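Local structure of protein giant-lens (Drosophila melanogaster, 3CGU) at residues T125-I130 / Y137-A142; H91-T96 / C143-R148; I38-T43 / S60-E65. The protein antagonises EGF receptor signalling in the fly by sequestering the activating ligand Spitz rather than touching the receptor, and so regulates cell fate in the developing eye. All coordinates share one frame; numbering follows the deposited sequence.

Contact 1: T125-I130 / Y137-A142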
ATOM      1  N   THR A 125       8.787 -13.783   7.831  1.00 36.83           N
ATOM      2  CA  THR A 125      10.018 -13.961   8.567  1.00 38.04           C
ATOM      3  C   THR A 125      10.691 -15.309   8.328  1.00 39.82           C
ATOM      4  O   THR A 125      11.912 -15.368   8.239  1.00 40.14           O
ATOM      5  CB  THR A 125       9.822 -13.722  10.074  1.00 37.78           C
ATOM      6  OG1 THR A 125      11.090 -13.817  10.734  1.00 38.60           O
ATOM      7  CG2 THR A 125       8.883 -14.751  10.675  1.00 37.16           C
ATOM      8  N   LYS A 126       9.906 -16.381   8.221  1.00 42.67           N
ATOM      9  CA  LYS A 126      10.440 -17.757   8.073  1.00 44.91           C
ATOM     10  C   LYS A 126       9.672 -18.604   7.062  1.00 45.67           C
ATOM     11  O   LYS A 126       8.471 -18.413   6.870  1.00 45.32           O
ATOM     12  CB  LYS A 126      10.411 -18.503   9.412  1.00 45.89           C
ATOM     13  CG  LYS A 126      11.695 -18.432  10.219  1.00 48.34           C
ATOM     14  CD  LYS A 126      12.733 -19.428   9.706  1.00 49.72           C
ATOM     15  CE  LYS A 126      14.075 -19.254  10.427  1.00 50.69           C
ATOM     16  NZ  LYS A 126      15.027 -20.396  10.168  1.00 51.30           N
ATOM     17  N   ARG A 127      10.382 -19.541   6.435  1.00 47.00           N
ATOM     18  CA  ARG A 127       9.778 -20.605   5.642  1.00 48.59           C
ATOM     19  C   ARG A 127      10.318 -21.930   6.172  1.00 49.10           C
ATOM     20  O   ARG A 127      11.500 -22.024   6.510  1.00 49.65           O
ATOM     21  CB  ARG A 127      10.138 -20.468   4.165  1.00 49.78           C
ATOM     22  CG  ARG A 127       8.956 -20.670   3.219  1.00 51.76           C
ATOM     23  CD  ARG A 127       9.218 -21.757   2.165  1.00 53.23           C
ATOM     24  NE  ARG A 127      10.536 -21.626   1.525  1.00 54.94           N
ATOM     25  CZ  ARG A 127      10.930 -22.328   0.459  1.00 55.29           C
ATOM     26  NH1 ARG A 127      12.154 -22.132  -0.041  1.00 55.81           N
ATOM     27  NH2 ARG A 127      10.106 -23.217  -0.109  1.00 55.03           N
ATOM     28  N   GLU A 128       9.459 -22.948   6.257  1.00 49.55           N
ATOM     29  CA  GLU A 128       9.859 -24.243   6.811  1.00 50.28           C
ATOM     30  C   GLU A 128       8.995 -25.368   6.260  1.00 50.00           C
ATOM     31  O   GLU A 128       7.812 -25.167   5.985  1.00 50.06           O
ATOM     32  CB  GLU A 128       9.743 -24.233   8.335  1.00 50.64           C
ATOM     33  CG  GLU A 128       8.303 -24.384   8.829  1.00 51.62           C
ATOM     34  CD  GLU A 128       8.218 -24.384  10.342  1.00 51.89           C
ATOM     35  OE1 GLU A 128       7.222 -24.913  10.884  1.00 52.72           O
ATOM     36  OE2 GLU A 128       9.153 -23.864  10.990  1.00 52.78           O
ATOM     37  N   PRO A 129       9.583 -26.563   6.100  1.00 49.93           N
ATOM     38  CA  PRO A 129       8.822 -27.704   5.602  1.00 49.72           C
ATOM     39  C   PRO A 129       7.632 -28.012   6.507  1.00 49.72           C
ATOM     40  O   PRO A 129       7.762 -27.978   7.730  1.00 49.88           O
ATOM     41  CB  PRO A 129       9.841 -28.851   5.640  1.00 49.57           C
ATOM     42  CG  PRO A 129      11.175 -28.178   5.590  1.00 49.46           C
ATOM     43  CD  PRO A 129      10.992 -26.907   6.363  1.00 49.75           C
ATOM     44  N   ILE A 130       6.477 -28.300   5.911  1.00 49.51           N
ATOM     45  CA  ILE A 130       5.298 -28.629   6.695  1.00 49.48           C
ATOM     46  C   ILE A 130       5.651 -29.664   7.751  1.00 50.07           C
ATOM     47  O   ILE A 130       5.353 -29.481   8.929  1.00 50.19           O
ATOM     48  CB  ILE A 130       4.156 -29.166   5.827  1.00 49.14           C
ATOM     49  CG1 ILE A 130       3.712 -28.111   4.818  1.00 48.92           C
ATOM     50  CG2 ILE A 130       2.986 -29.589   6.700  1.00 49.12           C
ATOM     51  CD1 ILE A 130       2.992 -28.682   3.615  1.00 48.69           C
ATOM     52  N   TYR A 137       5.562 -26.428   2.077  1.00 36.92           N
ATOM     53  CA  TYR A 137       6.223 -25.430   2.905  1.00 37.05           C
ATOM     54  C   TYR A 137       5.244 -24.644   3.751  1.00 37.01           C
ATOM     55  O   TYR A 137       4.041 -24.573   3.454  1.00 36.40           O
ATOM     56  CB  TYR A 137       7.027 -24.457   2.042  1.00 38.59           C
ATOM     57  CG  TYR A 137       8.187 -25.107   1.348  1.00 39.15           C
ATOM     58  CD1 TYR A 137       8.055 -25.601   0.063  1.00 39.51           C
ATOM     59  CD2 TYR A 137       9.403 -25.257   1.987  1.00 39.23           C
ATOM     60  CE1 TYR A 137       9.112 -26.210  -0.577  1.00 39.88           C
ATOM     61  CE2 TYR A 137      10.469 -25.870   1.357  1.00 39.66           C
ATOM     62  CZ  TYR A 137      10.317 -26.344   0.077  1.00 39.47           C
ATOM     63  OH  TYR A 137      11.368 -26.957  -0.558  1.00 39.71           O
ATOM     64  N   ARG A 138       5.784 -24.033   4.798  1.00 36.45           N
ATOM     65  CA  ARG A 138       4.999 -23.256   5.727  1.00 36.27           C
ATOM     66  C   ARG A 138       5.622 -21.864   5.920  1.00 36.08           C
ATOM     67  O   ARG A 138       6.769 -21.739   6.373  1.00 35.05           O
ATOM     68  CB  ARG A 138       4.888 -24.007   7.048  1.00 37.21           C
ATOM     69  CG  ARG A 138       4.153 -23.244   8.125  1.00 39.20           C
ATOM     70  CD  ARG A 138       3.414 -24.187   9.043  1.00 40.54           C
ATOM     71  NE  ARG A 138       4.276 -25.274   9.508  1.00 41.60           N
ATOM     72  CZ  ARG A 138       3.828 -26.329  10.181  1.00 42.70           C
ATOM     73  NH1 ARG A 138       2.529 -26.423  10.459  1.00 43.08           N
ATOM     74  NH2 ARG A 138       4.670 -27.286  10.581  1.00 43.13           N
ATOM     75  N   TYR A 139       4.865 -20.828   5.556  1.00 35.12           N
ATOM     76  CA  TYR A 139       5.343 -19.454   5.628  1.00 34.55           C
ATOM     77  C   TYR A 139       4.939 -18.789   6.932  1.00 33.93           C
ATOM     78  O   TYR A 139       3.769 -18.817   7.320  1.00 33.37           O
ATOM     79  CB  TYR A 139       4.814 -18.648   4.445  1.00 35.94           C
ATOM     80  CG  TYR A 139       5.376 -19.098   3.115  1.00 36.40           C
ATOM     81  CD1 TYR A 139       4.795 -20.144   2.411  1.00 36.16           C
ATOM     82  CD2 TYR A 139       6.505 -18.485   2.568  1.00 36.68           C
ATOM     83  CE1 TYR A 139       5.305 -20.562   1.193  1.00 36.27           C
ATOM     84  CE2 TYR A 139       7.026 -18.900   1.347  1.00 36.75           C
ATOM     85  CZ  TYR A 139       6.420 -19.939   0.668  1.00 36.81           C
ATOM     86  OH  TYR A 139       6.929 -20.358  -0.543  1.00 37.27           O
ATOM     87  N   LEU A 140       5.914 -18.184   7.603  1.00 32.78           N
ATOM     88  CA  LEU A 140       5.690 -17.662   8.939  1.00 32.28           C
ATOM     89  C   LEU A 140       5.745 -16.144   8.982  1.00 31.38           C
ATOM     90  O   LEU A 140       6.691 -15.530   8.484  1.00 31.54           O
ATOM     91  CB  LEU A 140       6.730 -18.228   9.903  1.00 32.63           C
ATOM     92  CG  LEU A 140       6.461 -19.554  10.611  1.00 32.95           C
ATOM     93  CD1 LEU A 140       5.667 -20.500   9.740  1.00 33.51           C
ATOM     94  CD2 LEU A 140       7.796 -20.182  11.014  1.00 33.49           C
ATOM     95  N   PHE A 141       4.740 -15.537   9.603  1.00 29.79           N
ATOM     96  CA  PHE A 141       4.691 -14.088   9.716  1.00 28.41           C
ATOM     97  C   PHE A 141       4.718 -13.648  11.153  1.00 29.14           C
ATOM     98  O   PHE A 141       4.149 -14.296  12.015  1.00 30.15           O
ATOM     99  CB  PHE A 141       3.438 -13.564   9.046  1.00 26.17           C
ATOM    100  CG  PHE A 141       3.430 -13.770   7.567  1.00 25.27           C
ATOM    101  CD1 PHE A 141       3.134 -15.014   7.031  1.00 24.37           C
ATOM    102  CD2 PHE A 141       3.730 -12.728   6.710  1.00 25.05           C
ATOM    103  CE1 PHE A 141       3.118 -15.221   5.657  1.00 23.43           C
ATOM    104  CE2 PHE A 141       3.725 -12.933   5.335  1.00 25.70           C
ATOM    105  CZ  PHE A 141       3.406 -14.199   4.813  1.00 24.17           C
ATOM    106  N   ALA A 142       5.376 -12.532  11.416  1.00 30.16           N
ATOM    107  CA  ALA A 142       5.545 -12.074  12.780  1.00 30.54           C
ATOM    108  C   ALA A 142       5.117 -10.627  12.851  1.00 31.17           C
ATOM    109  O   ALA A 142       4.857 -10.018  11.823  1.00 31.30           O
ATOM    110  CB  ALA A 142       7.009 -12.229  13.207  1.00 29.50           C
TER
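Arg127 reaches across to two tyrosines of the neighbouring strand, Tyr139 and Tyr137, and each part of its long chain meets something different. Its CB leaves the sheet on the face that Tyr139 also uses, the two residues being a non-hydrogen-bonded antiparallel pair. CG lies over the Tyr139 ring, 3.5 Å from the ring centroid, as a CH-pi contact. The bend at chi2 (-125°) brings CD to 3.5 Å from Tyr137 CB, and the one at chi3 (-47°) swings the guanidinium over a face of the Tyr137 ring. There it makes a cation-pi contact, with Arg127 CZ 3.8 Å from the ring centroid. The two planes are inclined by 42°, which brings NH2 nearest the ring. Arginine suits the place because its methylenes can cover one ring while its charge reaches a second; NE also has a long, weak ion pair with Glu199.

The strands 122-129 and 136-143 form a beta hairpin at one edge of the four-stranded antiparallel sheet of the second two-fingered repeat. Its ladder is interrupted by a classic beta bulge: Thr125 and Lys126 both face Leu140, whose O accepts a hydrogen bond from Thr125 N at 2.8 Å and a weak one from Lys126 N. The pairing resumes with Leu140 N to Lys126 O at 2.7 Å.

On the other face Glu128 and Arg138 run side by side from a hydrogen-bonded pair. Their salt bridge runs from Arg138 NE to Glu128 OE1 at 3.3 Å; the hydrogen bond within it is weak, and the carboxylate and guanidinium planes are steeply inclined. Farther along that face, buried Leu140 sets its CD2 3.5 Å from Lys126 CB, the methyl against the lysine's first methylene, while the lysine's charged end leads away.

Contact 2: H91-T96 / C143-R148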
ATOM      1  N   HIS A  91       5.049 -11.621  22.784  1.00 48.51           N
ATOM      2  CA  HIS A  91       6.358 -12.259  22.902  1.00 50.27           C
ATOM      3  C   HIS A  91       7.193 -12.024  21.646  1.00 50.75           C
ATOM      4  O   HIS A  91       6.672 -11.578  20.621  1.00 51.19           O
ATOM      5  CB  HIS A  91       6.211 -13.754  23.184  1.00 50.68           C
ATOM      6  CG  HIS A  91       5.632 -14.058  24.531  1.00 50.91           C
ATOM      7  ND1 HIS A  91       6.311 -13.810  25.706  1.00 50.73           N
ATOM      8  CD2 HIS A  91       4.440 -14.597  24.890  1.00 51.21           C
ATOM      9  CE1 HIS A  91       5.562 -14.179  26.731  0.50 51.10           C
ATOM     10  NE2 HIS A  91       4.422 -14.661  26.263  1.00 51.45           N
ATOM     11  N   PHE A  92       8.490 -12.321  21.720  1.00 51.57           N
ATOM     12  CA  PHE A  92       9.336 -12.125  20.550  1.00 52.13           C
ATOM     13  C   PHE A  92       9.152 -13.214  19.506  1.00 52.08           C
ATOM     14  O   PHE A  92       9.216 -14.404  19.806  1.00 51.82           O
ATOM     15  CB  PHE A  92      10.811 -12.018  20.930  1.00 52.63           C
ATOM     16  CG  PHE A  92      11.699 -11.654  19.771  1.00 52.98           C
ATOM     17  CD1 PHE A  92      11.525 -10.444  19.103  1.00 52.96           C
ATOM     18  CD2 PHE A  92      12.707 -12.519  19.346  1.00 53.27           C
ATOM     19  CE1 PHE A  92      12.337 -10.101  18.032  1.00 53.30           C
ATOM     20  CE2 PHE A  92      13.530 -12.181  18.278  1.00 53.42           C
ATOM     21  CZ  PHE A  92      13.344 -10.973  17.619  1.00 53.35           C
ATOM     22  N   ARG A  93       8.937 -12.794  18.266  1.00 52.55           N
ATOM     23  CA  ARG A  93       8.828 -13.747  17.181  1.00 53.21           C
ATOM     24  C   ARG A  93       7.873 -14.874  17.558  1.00 52.10           C
ATOM     25  O   ARG A  93       8.170 -16.061  17.373  1.00 52.22           O
ATOM     26  CB  ARG A  93      10.214 -14.281  16.789  1.00 55.36           C
ATOM     27  CG  ARG A  93      10.810 -13.687  15.483  1.00 57.44           C
ATOM     28  CD  ARG A  93      10.153 -12.365  15.024  1.00 59.02           C
ATOM     29  NE  ARG A  93      10.030 -11.359  16.091  1.00 60.93           N
ATOM     30  CZ  ARG A  93       9.705 -10.072  15.887  1.00 61.74           C
ATOM     31  NH1 ARG A  93       9.477  -9.599  14.640  1.00 62.21           N
ATOM     32  NH2 ARG A  93       9.614  -9.244  16.931  1.00 61.96           N
ATOM     33  N   ASP A  94       6.734 -14.487  18.122  1.00 50.21           N
ATOM     34  CA  ASP A  94       5.558 -15.326  18.096  1.00 48.60           C
ATOM     35  C   ASP A  94       4.954 -15.118  16.721  1.00 46.63           C
ATOM     36  O   ASP A  94       4.867 -13.986  16.252  1.00 47.66           O
ATOM     37  CB  ASP A  94       4.554 -14.881  19.157  1.00 49.82           C
ATOM     38  CG  ASP A  94       4.839 -15.488  20.514  1.00 50.85           C
ATOM     39  OD1 ASP A  94       5.836 -16.243  20.632  1.00 50.90           O
ATOM     40  OD2 ASP A  94       4.060 -15.214  21.459  1.00 51.17           O
ATOM     41  N   TYR A  95       4.541 -16.195  16.065  1.00 43.65           N
ATOM     42  CA  TYR A  95       3.985 -16.082  14.719  1.00 40.50           C
ATOM     43  C   TYR A  95       2.505 -15.739  14.724  1.00 38.16           C
ATOM     44  O   TYR A  95       1.683 -16.510  15.203  1.00 37.55           O
ATOM     45  CB  TYR A  95       4.236 -17.367  13.939  1.00 40.64           C
ATOM     46  CG  TYR A  95       5.666 -17.797  14.069  1.00 40.67           C
ATOM     47  CD1 TYR A  95       6.002 -18.942  14.763  1.00 40.83           C
ATOM     48  CD2 TYR A  95       6.684 -17.024  13.536  1.00 40.51           C
ATOM     49  CE1 TYR A  95       7.315 -19.323  14.901  1.00 41.15           C
ATOM     50  CE2 TYR A  95       7.995 -17.393  13.668  1.00 41.00           C
ATOM     51  CZ  TYR A  95       8.310 -18.540  14.353  1.00 40.95           C
ATOM     52  OH  TYR A  95       9.623 -18.913  14.475  1.00 40.93           O
ATOM     53  N   THR A  96       2.184 -14.574  14.172  1.00 35.80           N
ATOM     54  CA  THR A  96       0.820 -14.115  14.102  1.00 34.26           C
ATOM     55  C   THR A  96      -0.025 -15.028  13.222  1.00 33.65           C
ATOM     56  O   THR A  96      -1.182 -15.285  13.530  1.00 33.74           O
ATOM     57  CB  THR A  96       0.755 -12.710  13.561  1.00 33.87           C
ATOM     58  OG1 THR A  96      -0.608 -12.287  13.539  1.00 34.73           O
ATOM     59  CG2 THR A  96       1.292 -12.675  12.157  1.00 33.89           C
ATOM     60  N   CYS A 143       5.053 -10.073  14.058  1.00 33.77           N
ATOM     61  CA  CYS A 143       4.687  -8.668  14.232  1.00 36.16           C
ATOM     62  C   CYS A 143       5.927  -7.815  14.446  1.00 37.63           C
ATOM     63  O   CYS A 143       6.786  -8.148  15.262  1.00 37.62           O
ATOM     64  CB  CYS A 143       3.738  -8.486  15.421  1.00 36.82           C
ATOM     65  SG  CYS A 143       2.304  -9.589  15.433  1.00 37.84           S
ATOM     66  N   SER A 144       6.011  -6.713  13.706  1.00 39.46           N
ATOM     67  CA  SER A 144       7.108  -5.772  13.861  1.00 40.84           C
ATOM     68  C   SER A 144       7.157  -5.252  15.294  1.00 41.88           C
ATOM     69  O   SER A 144       6.111  -5.065  15.926  1.00 41.44           O
ATOM     70  CB  SER A 144       6.957  -4.614  12.871  1.00 40.99           C
ATOM     71  OG  SER A 144       5.798  -3.843  13.139  1.00 41.46           O
ATOM     72  N   PRO A 145       8.379  -5.012  15.808  1.00 43.18           N
ATOM     73  CA  PRO A 145       8.607  -4.578  17.190  1.00 43.66           C
ATOM     74  C   PRO A 145       7.996  -3.213  17.435  1.00 44.52           C
ATOM     75  O   PRO A 145       8.135  -2.323  16.604  1.00 44.47           O
ATOM     76  CB  PRO A 145      10.140  -4.476  17.285  1.00 43.59           C
ATOM     77  CG  PRO A 145      10.672  -5.259  16.137  1.00 43.22           C
ATOM     78  CD  PRO A 145       9.639  -5.132  15.052  1.00 43.32           C
ATOM     79  N   LEU A 146       7.321  -3.051  18.570  1.00 46.24           N
ATOM     80  CA  LEU A 146       6.739  -1.758  18.947  1.00 47.63           C
ATOM     81  C   LEU A 146       7.811  -0.791  19.460  1.00 48.15           C
ATOM     82  O   LEU A 146       7.830   0.388  19.091  1.00 47.67           O
ATOM     83  CB  LEU A 146       5.633  -1.954  19.990  1.00 48.10           C
ATOM     84  CG  LEU A 146       5.897  -2.978  21.106  1.00 48.47           C
ATOM     85  CD1 LEU A 146       6.845  -2.406  22.158  1.00 48.31           C
ATOM     86  CD2 LEU A 146       4.584  -3.469  21.753  1.00 48.14           C
ATOM     87  N   THR A 147       8.701  -1.303  20.308  1.00 49.15           N
ATOM     88  CA  THR A 147       9.864  -0.548  20.769  1.00 50.01           C
ATOM     89  C   THR A 147      11.142  -1.156  20.196  1.00 50.66           C
ATOM     90  O   THR A 147      11.210  -2.355  19.948  1.00 50.97           O
ATOM     91  CB  THR A 147       9.963  -0.509  22.305  1.00 49.89           C
ATOM     92  OG1 THR A 147      11.168   0.173  22.686  1.00 49.90           O
ATOM     93  CG2 THR A 147       9.986  -1.920  22.879  1.00 49.85           C
ATOM     94  N   ARG A 148      12.155  -0.325  19.997  1.00 51.46           N
ATOM     95  CA  ARG A 148      13.371  -0.745  19.315  1.00 52.06           C
ATOM     96  C   ARG A 148      14.477  -1.137  20.291  1.00 51.99           C
ATOM     97  O   ARG A 148      14.870  -0.346  21.137  1.00 52.14           O
ATOM     98  CB  ARG A 148      13.834   0.369  18.377  1.00 52.35           C
ATOM     99  CG  ARG A 148      13.723   1.765  18.980  1.00 53.08           C
ATOM    100  CD  ARG A 148      15.096   2.320  19.345  1.00 53.64           C
ATOM    101  NE  ARG A 148      15.992   2.249  18.192  1.00 53.96           N
ATOM    102  CZ  ARG A 148      16.224   3.260  17.365  1.00 54.24           C
ATOM    103  NH1 ARG A 148      15.644   4.439  17.572  1.00 54.66           N
ATOM    104  NH2 ARG A 148      17.047   3.095  16.336  1.00 54.51           N
TER
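At the end of the second two-fingered repeat, Arg93, in the loop leading into strand 95-102, meets Cys143, which ends strand 136-143, and Pro145, in the loop that follows toward the third repeat. Arg93 CB points away from residues 143-148, but bends at chi2 and chi3 (18° and 49°) fold the chain back. Cys143 O lies oblique to the guanidinium, 3.1 Å from Arg93 NH1. A weak hydrogen bond joins NH1 to Tyr123 OH, so a group with several N-H donors serves well among oxygen atoms of the second repeat. Arg93 NE, meanwhile, lies above a face of the Phe92 ring.

Cys143 belongs to a disulfide with Cys116, and its sulfur is packed by a neighbour: SG lies 4.0 Å from Thr96 CB. Thr96, buried where the chain turns a corner, directs CB toward the cysteine while its OG1 is hydrogen-bonded to Cys114 O. A small beta-branched residue thus offers carbon to the sulfur and oxygen to the backbone.

Farther along, the Pro145 ring crosses the arginine chain at about a right angle and presents CG 4.2 Å from Arg93 NH2; the same proline packs on Leu177.

Contact 3: I38-T43 / S60-E65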
ATOM      1  N   ILE A  38      -9.339  -9.979   1.288  1.00 33.43           N
ATOM      2  CA  ILE A  38      -9.747  -8.795   0.550  1.00 33.30           C
ATOM      3  C   ILE A  38      -8.535  -7.947   0.216  1.00 33.61           C
ATOM      4  O   ILE A  38      -7.826  -7.490   1.108  1.00 34.07           O
ATOM      5  CB  ILE A  38     -10.771  -7.960   1.353  1.00 32.61           C
ATOM      6  CG1 ILE A  38     -11.993  -8.814   1.681  1.00 32.62           C
ATOM      7  CG2 ILE A  38     -11.190  -6.740   0.581  1.00 32.05           C
ATOM      8  CD1 ILE A  38     -13.083  -8.058   2.424  1.00 33.20           C
ATOM      9  N   ASP A  39      -8.280  -7.752  -1.070  1.00 34.62           N
ATOM     10  CA  ASP A  39      -7.232  -6.828  -1.481  1.00 35.82           C
ATOM     11  C   ASP A  39      -7.840  -5.499  -1.885  1.00 35.54           C
ATOM     12  O   ASP A  39      -8.744  -5.452  -2.702  1.00 35.01           O
ATOM     13  CB  ASP A  39      -6.407  -7.386  -2.635  1.00 36.77           C
ATOM     14  CG  ASP A  39      -5.336  -6.416  -3.091  1.00 37.96           C
ATOM     15  OD1 ASP A  39      -5.670  -5.405  -3.756  1.00 38.20           O
ATOM     16  OD2 ASP A  39      -4.153  -6.661  -2.774  1.00 39.04           O
ATOM     17  N   LEU A  40      -7.326  -4.418  -1.315  1.00 36.33           N
ATOM     18  CA  LEU A  40      -7.892  -3.095  -1.530  1.00 36.31           C
ATOM     19  C   LEU A  40      -6.907  -2.136  -2.199  1.00 36.67           C
ATOM     20  O   LEU A  40      -6.975  -0.929  -1.976  1.00 36.46           O
ATOM     21  CB  LEU A  40      -8.316  -2.518  -0.183  1.00 36.88           C
ATOM     22  CG  LEU A  40      -9.488  -3.198   0.532  1.00 37.31           C
ATOM     23  CD1 LEU A  40      -9.457  -2.885   2.022  1.00 37.44           C
ATOM     24  CD2 LEU A  40     -10.799  -2.755  -0.078  1.00 37.40           C
ATOM     25  N   TYR A  41      -5.998  -2.663  -3.020  1.00 37.07           N
ATOM     26  CA  TYR A  41      -4.941  -1.834  -3.600  1.00 37.43           C
ATOM     27  C   TYR A  41      -5.420  -0.941  -4.739  1.00 37.89           C
ATOM     28  O   TYR A  41      -5.370   0.277  -4.640  1.00 37.79           O
ATOM     29  CB  TYR A  41      -3.741  -2.676  -4.054  1.00 37.31           C
ATOM     30  CG  TYR A  41      -2.540  -1.840  -4.432  1.00 36.86           C
ATOM     31  CD1 TYR A  41      -2.233  -1.588  -5.758  1.00 36.73           C
ATOM     32  CD2 TYR A  41      -1.732  -1.278  -3.456  1.00 37.35           C
ATOM     33  CE1 TYR A  41      -1.139  -0.815  -6.104  1.00 37.29           C
ATOM     34  CE2 TYR A  41      -0.631  -0.500  -3.789  1.00 37.23           C
ATOM     35  CZ  TYR A  41      -0.333  -0.273  -5.117  1.00 37.25           C
ATOM     36  OH  TYR A  41       0.773   0.495  -5.456  1.00 37.04           O
ATOM     37  N   GLU A  42      -5.850  -1.528  -5.841  1.00 39.16           N
ATOM     38  CA  GLU A  42      -6.458  -0.707  -6.878  1.00 41.00           C
ATOM     39  C   GLU A  42      -7.960  -0.938  -6.818  1.00 40.80           C
ATOM     40  O   GLU A  42      -8.664  -0.320  -6.017  1.00 39.91           O
ATOM     41  CB  GLU A  42      -5.911  -1.050  -8.267  1.00 42.33           C
ATOM     42  CG  GLU A  42      -4.546  -0.454  -8.586  1.00 44.06           C
ATOM     43  CD  GLU A  42      -4.562   1.069  -8.584  1.00 45.77           C
ATOM     44  OE1 GLU A  42      -4.573   1.678  -9.692  1.00 46.34           O
ATOM     45  OE2 GLU A  42      -4.569   1.661  -7.471  1.00 46.42           O
ATOM     46  N   THR A  43      -8.427  -1.850  -7.667  1.00 41.36           N
ATOM     47  CA  THR A  43      -9.808  -2.313  -7.661  1.00 41.66           C
ATOM     48  C   THR A  43      -9.983  -3.368  -6.595  1.00 40.83           C
ATOM     49  O   THR A  43      -9.390  -4.433  -6.694  1.00 41.16           O
ATOM     50  CB  THR A  43     -10.166  -2.969  -8.997  1.00 42.85           C
ATOM     51  OG1 THR A  43     -10.036  -1.997 -10.061  1.00 43.58           O
ATOM     52  CG2 THR A  43     -11.605  -3.536  -8.952  1.00 43.36           C
ATOM     53  N   SER A  60     -18.401 -10.270   4.561  1.00 51.80           N
ATOM     54  CA  SER A  60     -17.960  -9.752   3.261  1.00 52.26           C
ATOM     55  C   SER A  60     -17.869  -8.225   3.215  1.00 52.10           C
ATOM     56  O   SER A  60     -17.529  -7.651   2.175  1.00 52.03           O
ATOM     57  CB  SER A  60     -18.877 -10.247   2.137  1.00 52.79           C
ATOM     58  OG  SER A  60     -18.565 -11.585   1.769  1.00 53.27           O
ATOM     59  N   SER A  61     -18.186  -7.573   4.333  1.00 51.83           N
ATOM     60  CA  SER A  61     -17.995  -6.133   4.459  1.00 51.88           C
ATOM     61  C   SER A  61     -16.546  -5.759   4.099  1.00 51.54           C
ATOM     62  O   SER A  61     -15.626  -6.578   4.244  1.00 51.54           O
ATOM     63  CB  SER A  61     -18.328  -5.678   5.884  1.00 52.65           C
ATOM     64  OG  SER A  61     -18.262  -4.262   6.012  1.00 53.56           O
ATOM     65  N   LEU A  62     -16.347  -4.533   3.622  1.00 50.28           N
ATOM     66  CA  LEU A  62     -15.021  -4.087   3.220  1.00 49.11           C
ATOM     67  C   LEU A  62     -14.360  -3.342   4.363  1.00 48.64           C
ATOM     68  O   LEU A  62     -13.193  -2.977   4.279  1.00 48.33           O
ATOM     69  CB  LEU A  62     -15.103  -3.170   2.002  1.00 49.01           C
ATOM     70  CG  LEU A  62     -15.525  -3.776   0.665  1.00 48.90           C
ATOM     71  CD1 LEU A  62     -15.621  -2.665  -0.380  1.00 48.64           C
ATOM     72  CD2 LEU A  62     -14.524  -4.849   0.215  1.00 48.91           C
ATOM     73  N   GLY A  63     -15.121  -3.109   5.425  1.00 48.04           N
ATOM     74  CA  GLY A  63     -14.605  -2.397   6.588  1.00 47.58           C
ATOM     75  C   GLY A  63     -14.117  -3.343   7.668  1.00 47.05           C
ATOM     76  O   GLY A  63     -13.921  -4.530   7.420  1.00 46.71           O
ATOM     77  N   VAL A  64     -13.928  -2.817   8.871  1.00 46.65           N
ATOM     78  CA  VAL A  64     -13.380  -3.608   9.966  1.00 46.47           C
ATOM     79  C   VAL A  64     -14.291  -3.589  11.192  1.00 46.65           C
ATOM     80  O   VAL A  64     -13.942  -4.094  12.259  1.00 46.76           O
ATOM     81  CB  VAL A  64     -11.967  -3.118  10.334  1.00 46.07           C
ATOM     82  CG1 VAL A  64     -11.050  -3.255   9.131  1.00 45.71           C
ATOM     83  CG2 VAL A  64     -12.008  -1.667  10.813  1.00 45.76           C
ATOM     84  N   GLU A  65     -15.477  -3.019  11.011  1.00 46.87           N
ATOM     85  CA  GLU A  65     -16.438  -2.824  12.085  1.00 46.37           C
ATOM     86  C   GLU A  65     -17.133  -4.106  12.549  1.00 45.02           C
ATOM     87  O   GLU A  65     -17.569  -4.192  13.697  1.00 45.57           O
ATOM     88  CB  GLU A  65     -17.480  -1.806  11.636  1.00 47.69           C
ATOM     89  CG  GLU A  65     -16.860  -0.500  11.182  1.00 49.51           C
ATOM     90  CD  GLU A  65     -16.126   0.201  12.311  1.00 50.49           C
ATOM     91  OE1 GLU A  65     -14.977   0.656  12.101  1.00 51.11           O
ATOM     92  OE2 GLU A  65     -16.702   0.290  13.415  1.00 51.34           O
TER
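Ile38 and Leu62 meet with their side chains at about a right angle, branch against branch. Ile38 points toward residues 60-65, and with CG2 anti to its backbone N (CG1 at chi1 -58°) both of its branches serve the contact. CG2 lies 3.9 Å from Leu62 CD2, while the longer arm carries CD1 on to 3.5 Å from Ser61 O. That oxygen accepts a hydrogen bond from Lys78 NZ, so it has a polar partner although a methyl group lies beside it. Leu62 starts out alongside rather than straight at its partners, and it is the end of the chain that turns in.

The contact belongs to the first two-fingered repeat and is one of the places where the two parts of that repeat meet: strand 34-39 comes from the first part, and the loop before strand 69-72 from the second. Leucine and isoleucine are apt here, since their branched ends present methyls on more than one side and need no polar partner, and Leu62 packs on Val13 as well.

Leu40 adds a second methyl to the same group, its CD2 standing 4.3 Å from Leu62 CD2. At the strand's end Asp39 makes an Asx turn, with OD1 accepting from Tyr41 N at 2.9 Å and the donor arriving from above the carboxylate plane. Beyond the turn, Glu42 OE2 accepts from Lys73 N of the second subunit.

Contacts 1 and 2 both reach the four-stranded sheet of the second repeat and touch directly, Ala142 CB packing against Arg93 CD; contact 3 stands apart in the first repeat, its centre about 26 Å from that of contact 1. Contact 1 is partly buried and by far the most extensive, joining adjacent strands through backbone hydrogen bonds and charged and aromatic side chains. Contact 2 is a smaller surface contact at the strand ends and the loops beside them, where a polar arginine end and a disulfide sulfur do the meeting. Contact 3, also partly buried, joins a strand to a loop through aliphatic methyls. Contacts 2 and 3 also touch the second subunit, while contact 1 does not.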